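Local coordinates for multicopper oxidase (Uncultured bacterium, PDB 4E9X), which probably takes electrons from reducing substrates at a mononuclear copper and passes them to a copper cluster that reduces dioxygen to water, at residues N29-Q40 with G304-G315; R135-M143 with F295-Q303. All coordinates share one frame; numbering follows the deposited sequence.

Interaction 1. Residues N29-Q40 with G304-G315; sequences NGQVPGPLIHVQ and GYGMFDHDGFKG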
loop_
_atom_site.group_PDB
_atom_site.type_symbol
_atom_site.label_atom_id
_atom_site.label_comp_id
_atom_site.label_asym_id
_atom_site.label_seq_id
_atom_site.Cartn_x
_atom_site.Cartn_y
_atom_site.Cartn_z
ATOM N N ASN A 29 5.443 26.936 14.408
ATOM C CA ASN A 29 5.767 27.369 15.762
ATOM C C ASN A 29 7.083 26.739 16.187
ATOM O O ASN A 29 7.297 26.487 17.398
ATOM C CB ASN A 29 4.643 27.051 16.744
ATOM C CG ASN A 29 3.439 27.952 16.572
ATOM O OD1 ASN A 29 3.391 28.775 15.656
ATOM N ND2 ASN A 29 2.461 27.815 17.458
ATOM N N GLY A 30 8.007 26.499 15.275
ATOM C CA GLY A 30 9.315 26.013 15.643
ATOM C C GLY A 30 9.333 24.592 16.175
ATOM O O GLY A 30 10.240 24.209 16.894
ATOM N N GLN A 31 8.339 23.759 15.776
ATOM C CA GLN A 31 8.336 22.385 16.292
ATOM C C GLN A 31 7.867 21.444 15.163
ATOM O O GLN A 31 7.157 21.882 14.244
ATOM C CB GLN A 31 7.411 22.246 17.501
ATOM C CG GLN A 31 5.963 22.755 17.266
ATOM C CD GLN A 31 5.098 22.380 18.463
ATOM O OE1 GLN A 31 5.136 23.065 19.498
ATOM N NE2 GLN A 31 4.325 21.316 18.326
ATOM N N VAL A 32 8.241 20.158 15.293
ATOM C CA VAL A 32 7.796 19.105 14.394
ATOM C C VAL A 32 7.426 17.899 15.271
ATOM O O VAL A 32 8.332 17.483 16.020
ATOM C CB VAL A 32 8.803 18.669 13.356
ATOM C CG1 VAL A 32 8.161 17.625 12.443
ATOM C CG2 VAL A 32 9.281 19.900 12.522
ATOM N N PRO A 33 6.222 17.333 15.267
ATOM C CA PRO A 33 5.028 17.806 14.567
ATOM C C PRO A 33 4.656 19.252 14.967
ATOM O O PRO A 33 5.066 19.756 16.034
ATOM C CB PRO A 33 3.951 16.902 15.155
ATOM C CG PRO A 33 4.644 15.635 15.610
ATOM C CD PRO A 33 5.998 16.105 16.068
ATOM N N GLY A 34 3.959 19.915 14.071
ATOM C CA GLY A 34 3.430 21.237 14.353
ATOM C C GLY A 34 2.441 21.153 15.522
ATOM O O GLY A 34 2.034 20.079 16.001
ATOM N N PRO A 35 2.009 22.331 16.003
ATOM C CA PRO A 35 1.031 22.409 17.108
ATOM C C PRO A 35 -0.248 21.643 16.810
ATOM O O PRO A 35 -0.745 21.554 15.679
ATOM C CB PRO A 35 0.748 23.908 17.229
ATOM C CG PRO A 35 1.999 24.517 16.676
ATOM C CD PRO A 35 2.405 23.672 15.486
ATOM N N LEU A 36 -0.781 21.047 17.880
ATOM C CA LEU A 36 -2.085 20.442 17.782
ATOM C C LEU A 36 -3.156 21.532 17.722
ATOM O O LEU A 36 -3.201 22.432 18.581
ATOM C CB LEU A 36 -2.356 19.599 19.052
ATOM C CG LEU A 36 -3.812 19.139 19.279
ATOM C CD1 LEU A 36 -4.288 18.145 18.212
ATOM C CD2 LEU A 36 -3.900 18.470 20.670
ATOM N N ILE A 37 -4.086 21.445 16.777
ATOM C CA ILE A 37 -5.269 22.307 16.730
ATOM C C ILE A 37 -6.451 21.394 17.001
ATOM O O ILE A 37 -6.647 20.405 16.297
ATOM C CB ILE A 37 -5.372 23.063 15.382
ATOM C CG1 ILE A 37 -4.162 23.923 15.119
ATOM C CG2 ILE A 37 -6.694 23.829 15.357
ATOM C CD1 ILE A 37 -4.126 24.539 13.703
ATOM N N HIS A 38 -7.208 21.691 18.023
ATOM C CA HIS A 38 -8.299 20.828 18.485
ATOM C C HIS A 38 -9.529 21.710 18.618
ATOM O O HIS A 38 -9.557 22.627 19.444
ATOM C CB HIS A 38 -7.896 20.156 19.808
ATOM C CG HIS A 38 -8.811 19.067 20.221
ATOM N ND1 HIS A 38 -8.717 18.431 21.457
ATOM C CD2 HIS A 38 -9.829 18.410 19.580
ATOM C CE1 HIS A 38 -9.637 17.468 21.517
ATOM N NE2 HIS A 38 -10.329 17.431 20.436
ATOM N N VAL A 39 -10.532 21.460 17.797
ATOM C CA VAL A 39 -11.746 22.278 17.764
ATOM C C VAL A 39 -12.960 21.376 17.715
ATOM O O VAL A 39 -12.812 20.141 17.635
ATOM C CB VAL A 39 -11.709 23.252 16.578
ATOM C CG1 VAL A 39 -10.470 24.157 16.622
ATOM C CG2 VAL A 39 -11.773 22.590 15.197
ATOM N N GLN A 40 -14.142 21.993 17.782
ATOM C CA GLN A 40 -15.407 21.258 17.692
ATOM C C GLN A 40 -16.054 21.421 16.330
ATOM O O GLN A 40 -15.929 22.496 15.698
ATOM C CB GLN A 40 -16.365 21.823 18.760
ATOM C CG GLN A 40 -17.593 20.992 19.018
ATOM C CD GLN A 40 -18.269 21.458 20.309
ATOM O OE1 GLN A 40 -18.174 22.596 20.777
ATOM N NE2 GLN A 40 -18.988 20.529 20.926
ATOM N N GLY A 304 -8.789 20.647 26.456
ATOM C CA GLY A 304 -9.836 21.528 25.900
ATOM C C GLY A 304 -9.475 21.991 24.488
ATOM O O GLY A 304 -8.441 21.698 23.861
ATOM N N TYR A 305 -10.444 22.729 23.932
ATOM C CA TYR A 305 -10.216 23.191 22.576
ATOM C C TYR A 305 -9.180 24.289 22.519
ATOM O O TYR A 305 -9.072 25.060 23.480
ATOM C CB TYR A 305 -11.554 23.672 21.961
ATOM C CG TYR A 305 -12.543 22.506 21.966
ATOM C CD1 TYR A 305 -12.209 21.343 21.269
ATOM C CD2 TYR A 305 -13.766 22.533 22.650
ATOM C CE1 TYR A 305 -13.072 20.248 21.251
ATOM C CE2 TYR A 305 -14.642 21.439 22.630
ATOM C CZ TYR A 305 -14.269 20.309 21.922
ATOM O OH TYR A 305 -15.098 19.182 21.865
ATOM N N GLY A 306 -8.459 24.384 21.425
ATOM C CA GLY A 306 -7.447 25.407 21.243
ATOM C C GLY A 306 -6.273 24.904 20.428
ATOM O O GLY A 306 -6.386 23.874 19.740
ATOM N N MET A 307 -5.163 25.621 20.496
ATOM C CA MET A 307 -3.942 25.271 19.774
ATOM C C MET A 307 -2.839 25.048 20.815
ATOM O O MET A 307 -2.625 25.872 21.743
ATOM C CB MET A 307 -3.548 26.285 18.709
ATOM C CG MET A 307 -2.132 25.988 18.150
ATOM S SD MET A 307 -1.654 27.299 16.952
ATOM C CE MET A 307 -2.467 26.697 15.526
ATOM N N PHE A 308 -2.134 23.919 20.732
ATOM C CA PHE A 308 -1.204 23.492 21.748
ATOM C C PHE A 308 0.158 23.202 21.160
ATOM O O PHE A 308 0.324 22.333 20.299
ATOM C CB PHE A 308 -1.688 22.182 22.459
ATOM C CG PHE A 308 -3.031 22.362 23.111
ATOM C CD1 PHE A 308 -3.083 22.624 24.477
ATOM C CD2 PHE A 308 -4.193 22.268 22.359
ATOM C CE1 PHE A 308 -4.300 22.809 25.106
ATOM C CE2 PHE A 308 -5.397 22.503 23.010
ATOM C CZ PHE A 308 -5.453 22.751 24.378
ATOM N N ASP A 309 1.140 23.965 21.643
ATOM C CA ASP A 309 2.550 23.666 21.365
ATOM C C ASP A 309 3.023 22.538 22.280
ATOM O O ASP A 309 2.351 22.187 23.269
ATOM C CB ASP A 309 3.480 24.861 21.561
ATOM C CG ASP A 309 3.331 25.986 20.559
ATOM O OD1 ASP A 309 2.490 25.923 19.666
ATOM O OD2 ASP A 309 4.069 27.007 20.722
ATOM N N HIS A 310 4.164 21.960 21.952
ATOM C CA HIS A 310 4.724 20.965 22.835
ATOM C C HIS A 310 6.247 21.079 22.764
ATOM O O HIS A 310 6.868 20.929 21.687
ATOM C CB HIS A 310 4.292 19.544 22.466
ATOM C CG HIS A 310 4.969 18.509 23.335
ATOM N ND1 HIS A 310 5.063 18.681 24.706
ATOM C CD2 HIS A 310 5.519 17.324 22.991
ATOM C CE1 HIS A 310 5.691 17.594 25.180
ATOM N NE2 HIS A 310 5.990 16.778 24.171
ATOM N N ASP A 311 6.866 21.335 23.939
ATOM C CA ASP A 311 8.301 21.563 23.895
ATOM C C ASP A 311 9.080 20.307 23.572
ATOM O O ASP A 311 10.202 20.419 23.101
ATOM C CB ASP A 311 8.815 22.190 25.205
ATOM C CG ASP A 311 8.437 21.469 26.470
ATOM O OD1 ASP A 311 8.115 20.251 26.400
ATOM O OD2 ASP A 311 8.386 22.131 27.541
ATOM N N GLY A 312 8.538 19.093 23.723
ATOM C CA GLY A 312 9.288 17.891 23.313
ATOM C C GLY A 312 9.459 17.838 21.820
ATOM O O GLY A 312 10.272 17.051 21.336
ATOM N N PHE A 313 8.692 18.643 21.074
ATOM C CA PHE A 313 8.790 18.646 19.600
ATOM C C PHE A 313 9.549 19.859 19.096
ATOM O O PHE A 313 9.729 19.997 17.869
ATOM C CB PHE A 313 7.376 18.707 19.011
ATOM C CG PHE A 313 6.509 17.494 19.351
ATOM C CD1 PHE A 313 7.049 16.265 19.626
ATOM C CD2 PHE A 313 5.132 17.653 19.328
ATOM C CE1 PHE A 313 6.180 15.207 19.865
ATOM C CE2 PHE A 313 4.264 16.588 19.580
ATOM C CZ PHE A 313 4.810 15.320 19.835
ATOM N N LYS A 314 9.990 20.765 19.961
ATOM C CA LYS A 314 10.654 21.989 19.507
ATOM C C LYS A 314 12.091 21.791 19.027
ATOM O O LYS A 314 12.828 20.978 19.608
ATOM C CB LYS A 314 10.705 23.014 20.660
ATOM C CG LYS A 314 9.309 23.633 20.876
ATOM C CD LYS A 314 9.452 24.460 22.154
ATOM C CE LYS A 314 8.221 25.153 22.616
ATOM N NZ LYS A 314 8.057 26.312 21.723
ATOM N N GLY A 315 12.458 22.525 17.955
ATOM C CA GLY A 315 13.848 22.463 17.485
ATOM C C GLY A 315 14.591 23.700 17.981
ATOM O O GLY A 315 14.081 24.578 18.688
HETATM O O HOH W 1 6.615 25.214 19.694
HETATM O O HOH W 2 11.796 25.744 18.674
HETATM O O HOH W 3 -7.129 19.504 23.224
#

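Interaction 2. Residues R135-M143 with F295-Q303; sequences RVTKDVIMM and FFYSESLKQ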
loop_
_atom_site.group_PDB
_atom_site.type_symbol
_atom_site.label_atom_id
_atom_site.label_comp_id
_atom_site.label_asym_id
_atom_site.label_seq_id
_atom_site.Cartn_x
_atom_site.Cartn_y
_atom_site.Cartn_z
ATOM N N ARG A 135 -15.910 5.766 25.403
ATOM C CA ARG A 135 -15.243 4.929 26.392
ATOM C C ARG A 135 -13.766 5.243 26.479
ATOM O O ARG A 135 -13.056 4.778 27.370
ATOM C CB ARG A 135 -15.360 3.457 25.961
ATOM C CG ARG A 135 -16.788 2.957 26.141
ATOM C CD ARG A 135 -16.965 1.494 25.682
ATOM N NE ARG A 135 -16.009 0.680 26.364
ATOM C CZ ARG A 135 -15.065 -0.112 25.876
ATOM N NH1 ARG A 135 -14.927 -0.255 24.580
ATOM N NH2 ARG A 135 -14.334 -0.714 26.811
ATOM N N VAL A 136 -13.282 5.996 25.524
ATOM C CA VAL A 136 -11.853 6.241 25.392
ATOM C C VAL A 136 -11.287 6.957 26.626
ATOM O O VAL A 136 -11.869 7.941 27.110
ATOM C CB VAL A 136 -11.606 7.074 24.128
ATOM C CG1 VAL A 136 -10.160 7.549 24.056
ATOM C CG2 VAL A 136 -11.969 6.236 22.904
ATOM N N THR A 137 -10.149 6.470 27.106
ATOM C CA THR A 137 -9.470 7.054 28.260
ATOM C C THR A 137 -8.138 7.672 27.858
ATOM O O THR A 137 -7.554 8.432 28.633
ATOM C CB THR A 137 -9.233 6.036 29.379
ATOM O OG1 THR A 137 -8.387 5.032 28.834
ATOM C CG2 THR A 137 -10.565 5.405 29.824
ATOM N N LYS A 138 -7.683 7.419 26.638
ATOM C CA LYS A 138 -6.407 7.990 26.199
ATOM C C LYS A 138 -6.448 8.122 24.679
ATOM O O LYS A 138 -6.843 7.153 24.025
ATOM C CB LYS A 138 -5.267 7.063 26.589
ATOM C CG LYS A 138 -3.881 7.707 26.376
ATOM C CD LYS A 138 -2.796 6.659 26.574
ATOM C CE LYS A 138 -2.820 6.008 27.970
ATOM N NZ LYS A 138 -2.739 7.085 29.000
ATOM N N ASP A 139 -6.080 9.281 24.177
ATOM C CA ASP A 139 -6.090 9.608 22.743
ATOM C C ASP A 139 -4.671 9.848 22.336
ATOM O O ASP A 139 -3.946 10.536 23.074
ATOM C CB ASP A 139 -7.042 10.811 22.562
ATOM C CG ASP A 139 -7.486 11.086 21.153
ATOM O OD1 ASP A 139 -7.044 10.444 20.189
ATOM O OD2 ASP A 139 -8.337 12.008 21.025
ATOM N N VAL A 140 -4.245 9.256 21.231
ATOM C CA VAL A 140 -2.850 9.145 20.824
ATOM C C VAL A 140 -2.712 9.512 19.354
ATOM O O VAL A 140 -3.378 8.933 18.516
ATOM C CB VAL A 140 -2.413 7.670 21.023
ATOM C CG1 VAL A 140 -1.006 7.356 20.518
ATOM C CG2 VAL A 140 -2.544 7.289 22.522
ATOM N N ILE A 141 -1.804 10.438 19.073
ATOM C CA ILE A 141 -1.495 10.840 17.684
ATOM C C ILE A 141 -0.171 10.270 17.293
ATOM O O ILE A 141 0.829 10.492 17.993
ATOM C CB ILE A 141 -1.516 12.378 17.589
ATOM C CG1 ILE A 141 -2.989 12.878 17.553
ATOM C CG2 ILE A 141 -0.724 12.912 16.382
ATOM C CD1 ILE A 141 -3.162 14.371 17.744
ATOM N N MET A 142 -0.124 9.577 16.159
ATOM C CA MET A 142 1.105 9.009 15.583
ATOM C C MET A 142 1.265 9.449 14.133
ATOM O O MET A 142 0.572 8.942 13.231
ATOM C CB MET A 142 1.101 7.469 15.622
ATOM C CG MET A 142 1.157 6.962 17.086
ATOM S SD MET A 142 1.526 5.211 17.071
ATOM C CE MET A 142 1.282 4.728 18.779
ATOM N N MET A 143 2.192 10.398 13.892
ATOM C CA MET A 143 2.378 10.930 12.525
ATOM C C MET A 143 3.677 10.372 11.996
ATOM O O MET A 143 4.773 10.671 12.543
ATOM C CB MET A 143 2.445 12.471 12.601
ATOM C CG MET A 143 1.178 13.053 13.250
ATOM S SD MET A 143 1.013 14.863 13.093
ATOM C CE MET A 143 0.530 14.991 11.374
ATOM N N PHE A 295 4.311 12.882 24.240
ATOM C CA PHE A 295 4.957 12.555 22.968
ATOM C C PHE A 295 3.939 12.212 21.889
ATOM O O PHE A 295 4.244 12.363 20.714
ATOM C CB PHE A 295 5.915 11.383 23.200
ATOM C CG PHE A 295 6.641 10.983 21.895
ATOM C CD1 PHE A 295 7.679 11.730 21.385
ATOM C CD2 PHE A 295 6.212 9.858 21.201
ATOM C CE1 PHE A 295 8.299 11.365 20.177
ATOM C CE2 PHE A 295 6.801 9.479 20.012
ATOM C CZ PHE A 295 7.841 10.235 19.506
ATOM N N PHE A 296 2.760 11.729 22.274
ATOM C CA PHE A 296 1.692 11.446 21.314
ATOM C C PHE A 296 0.533 12.411 21.470
ATOM O O PHE A 296 -0.587 12.127 21.040
ATOM C CB PHE A 296 1.172 9.993 21.485
ATOM C CG PHE A 296 2.246 8.932 21.382
ATOM C CD1 PHE A 296 2.733 8.558 20.127
ATOM C CD2 PHE A 296 2.786 8.313 22.514
ATOM C CE1 PHE A 296 3.694 7.564 19.999
ATOM C CE2 PHE A 296 3.754 7.296 22.377
ATOM C CZ PHE A 296 4.227 6.937 21.126
ATOM N N TYR A 297 0.824 13.600 22.059
ATOM C CA TYR A 297 -0.190 14.653 22.253
ATOM C C TYR A 297 -1.293 14.228 23.202
ATOM O O TYR A 297 -2.333 14.879 23.320
ATOM C CB TYR A 297 -0.748 15.200 20.939
ATOM C CG TYR A 297 -0.015 16.367 20.344
ATOM C CD1 TYR A 297 0.356 17.475 21.088
ATOM C CD2 TYR A 297 0.254 16.383 18.973
ATOM C CE1 TYR A 297 1.033 18.574 20.510
ATOM C CE2 TYR A 297 0.921 17.451 18.378
ATOM C CZ TYR A 297 1.299 18.539 19.144
ATOM O OH TYR A 297 1.966 19.620 18.606
ATOM N N SER A 298 -1.110 13.140 23.996
ATOM C CA SER A 298 -2.257 12.641 24.787
ATOM C C SER A 298 -2.629 13.563 25.920
ATOM O O SER A 298 -3.763 13.591 26.303
ATOM C CB SER A 298 -1.899 11.270 25.385
ATOM O OG SER A 298 -1.677 10.313 24.366
ATOM N N GLU A 299 -1.653 14.316 26.445
ATOM C CA GLU A 299 -2.038 15.278 27.509
ATOM C C GLU A 299 -2.695 16.494 26.869
ATOM O O GLU A 299 -3.762 16.949 27.316
ATOM C CB GLU A 299 -0.816 15.664 28.350
ATOM C CG GLU A 299 -0.290 14.440 29.121
ATOM C CD GLU A 299 -1.357 13.789 30.004
ATOM O OE1 GLU A 299 -2.235 14.400 30.674
ATOM O OE2 GLU A 299 -1.391 12.547 30.059
ATOM N N SER A 300 -2.125 17.029 25.790
ATOM C CA SER A 300 -2.766 18.185 25.134
ATOM C C SER A 300 -4.190 17.862 24.693
ATOM O O SER A 300 -5.016 18.786 24.763
ATOM C CB SER A 300 -1.983 18.594 23.875
ATOM O OG SER A 300 -0.648 18.944 24.203
ATOM N N LEU A 301 -4.432 16.629 24.237
ATOM C CA LEU A 301 -5.764 16.270 23.765
ATOM C C LEU A 301 -6.796 16.329 24.873
ATOM O O LEU A 301 -7.988 16.394 24.526
ATOM C CB LEU A 301 -5.730 14.871 23.127
ATOM C CG LEU A 301 -5.147 14.917 21.724
ATOM C CD1 LEU A 301 -4.698 13.546 21.255
ATOM C CD2 LEU A 301 -6.191 15.423 20.701
ATOM N N LYS A 302 -6.423 16.321 26.154
ATOM C CA LYS A 302 -7.351 16.395 27.278
ATOM C C LYS A 302 -7.575 17.813 27.744
ATOM O O LYS A 302 -8.406 18.016 28.666
ATOM C CB LYS A 302 -6.722 15.644 28.480
ATOM C CG LYS A 302 -6.590 14.163 28.229
ATOM C CD LYS A 302 -6.450 13.545 29.621
ATOM C CE LYS A 302 -4.977 13.286 29.826
ATOM N NZ LYS A 302 -4.856 11.784 29.943
ATOM N N GLN A 303 -6.827 18.781 27.166
ATOM C CA GLN A 303 -6.830 20.117 27.792
ATOM C C GLN A 303 -7.773 21.111 27.161
ATOM O O GLN A 303 -7.585 22.310 27.381
ATOM C CB GLN A 303 -5.361 20.619 27.768
ATOM C CG GLN A 303 -4.478 19.799 28.728
ATOM C CD GLN A 303 -2.998 20.055 28.591
ATOM O OE1 GLN A 303 -2.633 20.904 27.776
ATOM N NE2 GLN A 303 -2.166 19.344 29.362
HETATM O O HOH W 4 -5.690 11.504 26.051
#

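Interaction 1. Residues N29-Q40 with G304-G315
Pro33 and Phe313 make the apolar centre: CD of Pro33 sits 3.6 Å from the centroid of the Phe313 ring, over its face, in a CH-pi contact, while His310 CD2 lies over the opposite face. From here the chain runs into the antiparallel pairing of strand 36-40 with strand 306-308, which adds the latter to the edge of a sheet in the first cupredoxin domain; strand 119-125 flanks 36-40 on its other side. Met307 and Ile37 lie side by side, and Met307 CE presses to 3.3 Å from both Ile37 CG1 and CD1, tighter than ordinary carbon packing. Their neighbours Leu36 and Phe308, also side by side, use the other face of the sheet. His38, on the same face as Leu36, receives the edge of the Tyr305 ring on its own ring face, planes 78° apart, and Asp125 bonds His38 NE2 and Tyr305 OH. Between the strands, Leu36 exchanges two backbone bonds with Phe308 and His38 two with Gly306. Beyond this ladder, past a loop, Gln31 is bridged to Lys314 through the backbone, and its amide carries much of the polar contact. Its CG stands between the backbone N and the carbonyl carbon (chi1 53°), sending the extended chain to the second segment. Gln31 OE1 accepts from His310 N at 2.9 Å and from a water; Gln31 NE2 donates to Pro33 O and sits at the edge of the Phe313 ring. With an alanine at Gln31, the His310 N-H would probably lose its acceptor and Pro33 O this donor. Outermost, the side chains of Asn29 and Asp309 cross at about a right angle, and Asn29 ND2 gives a nearly straight bond (173°) to Asp309 OD1 at 2.9 Å, meeting that oxygen's syn lone pair.

Interaction 2. Residues R135-M143 with F295-Q303
Val140 and Phe296 lie side by side in the tight half of this contact, Val140 CG1 3.6 Å from Phe296 CB. Met142 crosses the same ring obliquely: its CG comes 3.8 Å from Phe296 CD1, and SD makes a Met-aromatic contact at 5.3 Å from the ring centroid. Phe295 CD2 lies over one face of that ring. On the other face of the strand, Ile141 CD1 reaches Leu301 CD1 and Tyr297 CB. Strand 138-147 belongs to the six-stranded sheet of the second cupredoxin domain; where 135-143 has strand 187-195 on one side, residues 296-301 lie on the other, joined to it by two hydrogen bonds. Ile141 N donates to Phe296 O at 2.9 Å, in the carbonyl plane and on a lone pair. Ser298 has OG anti to its carbonyl carbon (chi1 -63°), from where the hydroxyl donates to Asp139 O at 2.6 Å, tilted 34° out of the carbonyl plane. Leu301 CD1 also packs on the Asp139 carboxylate, whose charge is paired with Arg192. Toward solvent the fit slackens: a water bridges Asp139 N and Ser298 O, and Lys302 NZ pairs within its own segment with Glu299 OE2, in a long salt bridge of 3.5 Å.

How the interactions relate
The centres of interactions 1 and 2 lie 12 Å apart. Along the chain the order is 29-40, 135-143, 295-303 and 304-315, so the last two segments are continuous: residues 295-315, near the C-terminal end of the model, first pack on strand 138-147 of the second cupredoxin domain and then pair with strand 36-40 of the first. The two contacts meet at Tyr297, whose OH probably hydrogen-bonds Gly34 O at 2.6 Å and whose ring stands edge-to-face with Phe313. Residues 295-315 therefore join both domains at their junction. Neither contact includes a copper ligand; the Val32 and Met142 side chains are about 11 and 13 Å from a bound copper.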